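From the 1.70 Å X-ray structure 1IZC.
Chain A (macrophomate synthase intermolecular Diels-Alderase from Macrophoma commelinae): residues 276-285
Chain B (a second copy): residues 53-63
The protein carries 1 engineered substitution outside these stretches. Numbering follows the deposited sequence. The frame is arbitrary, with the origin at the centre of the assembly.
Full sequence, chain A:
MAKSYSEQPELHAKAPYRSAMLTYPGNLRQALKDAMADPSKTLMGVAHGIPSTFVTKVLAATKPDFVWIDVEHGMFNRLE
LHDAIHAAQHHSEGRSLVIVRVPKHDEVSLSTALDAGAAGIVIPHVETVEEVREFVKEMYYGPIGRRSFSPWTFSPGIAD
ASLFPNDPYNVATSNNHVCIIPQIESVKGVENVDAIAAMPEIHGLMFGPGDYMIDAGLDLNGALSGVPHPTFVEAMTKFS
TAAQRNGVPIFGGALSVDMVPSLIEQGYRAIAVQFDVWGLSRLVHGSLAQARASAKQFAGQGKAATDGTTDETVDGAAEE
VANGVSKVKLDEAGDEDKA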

# COMPACT_ATOMS: atom_id res chain seq x y z
N ASP A 276 9.84 -12.21 -16.26
CA ASP A 276 10.17 -12.23 -14.85
C ASP A 276 9.57 -13.36 -14.03
O ASP A 276 10.31 -14.03 -13.30
CB ASP A 276 9.94 -10.84 -14.19
CG ASP A 276 8.49 -10.38 -14.21
OD1 ASP A 276 7.60 -11.03 -14.79
OD2 ASP A 276 8.25 -9.32 -13.59
N VAL A 277 8.28 -13.65 -14.18
CA VAL A 277 7.69 -14.71 -13.37
C VAL A 277 8.23 -16.11 -13.70
O VAL A 277 8.73 -16.82 -12.81
CB VAL A 277 6.15 -14.74 -13.52
CG1 VAL A 277 5.56 -15.90 -12.73
CG2 VAL A 277 5.57 -13.43 -13.01
N TRP A 278 8.15 -16.50 -14.96
CA TRP A 278 8.65 -17.82 -15.33
C TRP A 278 10.15 -17.92 -15.19
O TRP A 278 10.67 -18.97 -14.82
CB TRP A 278 8.25 -18.16 -16.77
CG TRP A 278 6.80 -18.48 -16.93
CD1 TRP A 278 5.83 -18.43 -15.97
CD2 TRP A 278 6.14 -18.90 -18.14
NE1 TRP A 278 4.62 -18.80 -16.49
CE2 TRP A 278 4.78 -19.09 -17.82
CE3 TRP A 278 6.58 -19.13 -19.45
CZ2 TRP A 278 3.84 -19.50 -18.77
CZ3 TRP A 278 5.65 -19.54 -20.39
CH2 TRP A 278 4.29 -19.72 -20.05
N GLY A 279 10.86 -16.83 -15.51
CA GLY A 279 12.31 -16.83 -15.43
C GLY A 279 12.81 -17.07 -14.01
O GLY A 279 13.68 -17.92 -13.77
N LEU A 280 12.26 -16.32 -13.06
CA LEU A 280 12.66 -16.47 -11.67
C LEU A 280 12.26 -17.86 -11.17
O LEU A 280 13.05 -18.53 -10.49
CB LEU A 280 11.99 -15.40 -10.80
CG LEU A 280 12.25 -15.44 -9.29
CD1 LEU A 280 13.72 -15.23 -8.99
CD2 LEU A 280 11.43 -14.34 -8.62
N SER A 281 11.05 -18.29 -11.50
CA SER A 281 10.57 -19.61 -11.07
C SER A 281 11.51 -20.73 -11.54
O SER A 281 11.96 -21.57 -10.74
CB SER A 281 9.16 -19.84 -11.61
OG SER A 281 8.65 -21.10 -11.21
N ARG A 282 11.83 -20.73 -12.83
CA ARG A 282 12.70 -21.77 -13.40
C ARG A 282 14.12 -21.70 -12.85
O ARG A 282 14.75 -22.74 -12.62
CB ARG A 282 12.71 -21.66 -14.93
CG ARG A 282 11.33 -21.86 -15.53
CD ARG A 282 11.30 -21.58 -17.04
NE ARG A 282 9.96 -21.83 -17.59
CZ ARG A 282 9.65 -21.74 -18.88
NH1 ARG A 282 10.58 -21.41 -19.77
NH2 ARG A 282 8.41 -22.00 -19.29
N LEU A 283 14.63 -20.49 -12.64
CA LEU A 283 15.97 -20.33 -12.11
C LEU A 283 16.07 -20.95 -10.72
O LEU A 283 16.99 -21.73 -10.44
CB LEU A 283 16.32 -18.84 -12.03
CG LEU A 283 17.67 -18.53 -11.37
CD1 LEU A 283 18.80 -18.99 -12.29
CD2 LEU A 283 17.78 -17.05 -11.10
N VAL A 284 15.12 -20.61 -9.86
CA VAL A 284 15.14 -21.13 -8.50
C VAL A 284 14.85 -22.64 -8.46
O VAL A 284 15.57 -23.40 -7.80
CB VAL A 284 14.13 -20.36 -7.60
CG1 VAL A 284 14.10 -20.96 -6.20
CG2 VAL A 284 14.56 -18.89 -7.50
N HIS A 285 13.81 -23.07 -9.17
CA HIS A 285 13.46 -24.49 -9.18
C HIS A 285 14.63 -25.33 -9.70
O HIS A 285 14.93 -26.40 -9.17
CB HIS A 285 12.25 -24.73 -10.07
CG HIS A 285 11.76 -26.14 -10.07
ND1 HIS A 285 10.91 -26.64 -9.11
CD2 HIS A 285 12.01 -27.17 -10.92
CE1 HIS A 285 10.64 -27.91 -9.37
NE2 HIS A 285 11.30 -28.25 -10.46
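Chain B 53-63: TFVTKVLAATK

Helices from two copies of a protein often associate by meshing apolar side chains, leaving polar groups to be satisfied at the margin, and this contact in macrophomate synthase is a compact example. At its apolar centre, Val B58 points toward chain A and settles against the turn formed by Val A277, Leu A280 and Ser A281: its CG1 lies 4.0 Å from Val A277 O and 4.1 Å from Ser A281 CB, while its CG2 is 4.3 Å from Val A277 CG1. Leu A280 reaches between two chain B residues one turn apart, its CD2 being 4.1 Å from both Val B55 CG1 and Leu B59 CD2. The same Leu B59 CD2 also meets Val A284 CG2 at 3.9 Å, so one methyl touches successive turns of the chain A helix.

This stepping follows from the backbone geometry. The chain B stretch is helical over most of its length and runs in broadly the same direction as the chain A helix, with a crossing angle of -42° and a closest axial approach of 9.1 Å. Contacts therefore advance together along both chains, from Phe B54, whose CE1 is 4.2 Å from Val A277 CG2, to Thr B62 beside His A285, where the CA atoms come within 5.2 Å.

Thr B62 is the next contact along, and Lys B63 then leaves helical geometry with positive phi. The p rotamer of Thr B62 lets OG1 donate a 2.7 Å hydrogen bond back to Leu B59 O, while its CG2 packs 3.5 Å from Ser A281 O and its CB sits 4.1 Å from His A285 CB. No direct hydrogen bond joins the two stretches. Instead, a water bridges them, donating to Val B58 O at 2.9 Å and hydrogen-bonded to Ser A281 OG at 2.7 Å.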

# COMPACT_ATOMS: atom_id res chain seq x y z
N THR B 53 5.25 -9.62 -1.71
CA THR B 53 4.68 -10.91 -1.34
C THR B 53 4.37 -11.72 -2.59
O THR B 53 4.33 -12.94 -2.54
CB THR B 53 3.41 -10.76 -0.49
OG1 THR B 53 2.43 -10.02 -1.24
CG2 THR B 53 3.72 -10.01 0.80
N PHE B 54 4.16 -11.05 -3.73
CA PHE B 54 3.89 -11.78 -4.97
C PHE B 54 5.14 -12.61 -5.28
O PHE B 54 5.06 -13.77 -5.66
CB PHE B 54 3.57 -10.81 -6.12
CG PHE B 54 3.10 -11.47 -7.38
CD1 PHE B 54 4.00 -12.11 -8.23
CD2 PHE B 54 1.74 -11.48 -7.70
CE1 PHE B 54 3.55 -12.75 -9.40
CE2 PHE B 54 1.28 -12.12 -8.85
CZ PHE B 54 2.18 -12.75 -9.70
N VAL B 55 6.32 -12.00 -5.11
CA VAL B 55 7.56 -12.73 -5.34
C VAL B 55 7.67 -13.89 -4.34
O VAL B 55 8.08 -14.99 -4.71
CB VAL B 55 8.78 -11.79 -5.18
CG1 VAL B 55 10.09 -12.60 -5.21
CG2 VAL B 55 8.79 -10.79 -6.34
N THR B 56 7.31 -13.67 -3.08
CA THR B 56 7.38 -14.75 -2.11
C THR B 56 6.55 -15.93 -2.60
O THR B 56 6.93 -17.08 -2.47
CB THR B 56 6.81 -14.35 -0.74
OG1 THR B 56 7.20 -13.00 -0.43
CG2 THR B 56 7.35 -15.29 0.34
N LYS B 57 5.38 -15.62 -3.15
CA LYS B 57 4.50 -16.68 -3.65
C LYS B 57 5.14 -17.45 -4.81
O LYS B 57 5.00 -18.67 -4.91
CB LYS B 57 3.17 -16.07 -4.08
CG LYS B 57 2.33 -15.56 -2.91
CD LYS B 57 1.08 -14.84 -3.41
CE LYS B 57 0.19 -14.42 -2.25
NZ LYS B 57 -1.02 -13.67 -2.75
N VAL B 58 5.81 -16.74 -5.71
CA VAL B 58 6.47 -17.39 -6.84
C VAL B 58 7.59 -18.29 -6.30
O VAL B 58 7.76 -19.42 -6.73
CB VAL B 58 7.07 -16.36 -7.81
CG1 VAL B 58 7.90 -17.06 -8.90
CG2 VAL B 58 5.94 -15.54 -8.45
N LEU B 59 8.36 -17.77 -5.34
CA LEU B 59 9.44 -18.56 -4.75
C LEU B 59 8.88 -19.78 -4.00
O LEU B 59 9.41 -20.89 -4.11
CB LEU B 59 10.25 -17.69 -3.77
CG LEU B 59 10.95 -16.47 -4.37
CD1 LEU B 59 11.68 -15.73 -3.25
CD2 LEU B 59 11.94 -16.93 -5.45
N ALA B 60 7.81 -19.57 -3.24
CA ALA B 60 7.23 -20.68 -2.48
C ALA B 60 6.72 -21.80 -3.39
O ALA B 60 6.81 -22.97 -3.03
CB ALA B 60 6.09 -20.17 -1.59
N ALA B 61 6.22 -21.44 -4.56
CA ALA B 61 5.70 -22.44 -5.49
C ALA B 61 6.78 -23.37 -6.05
O ALA B 61 6.46 -24.44 -6.57
CB ALA B 61 4.92 -21.76 -6.63
N THR B 62 8.05 -22.97 -5.95
CA THR B 62 9.14 -23.82 -6.44
C THR B 62 9.54 -24.83 -5.36
O THR B 62 10.44 -25.65 -5.57
CB THR B 62 10.41 -23.02 -6.84
OG1 THR B 62 11.00 -22.44 -5.67
CG2 THR B 62 10.04 -21.92 -7.86
N LYS B 63 8.87 -24.74 -4.21
CA LYS B 63 9.08 -25.65 -3.09
C LYS B 63 10.49 -25.77 -2.52
O LYS B 63 11.03 -26.87 -2.38
CB LYS B 63 8.53 -27.04 -3.47
CG LYS B 63 7.00 -27.01 -3.66
CD LYS B 63 6.38 -28.37 -3.99
CE LYS B 63 6.37 -28.66 -5.48
NZ LYS B 63 7.75 -28.84 -6.04
O HOH W 1 6.95 -20.55 -9.22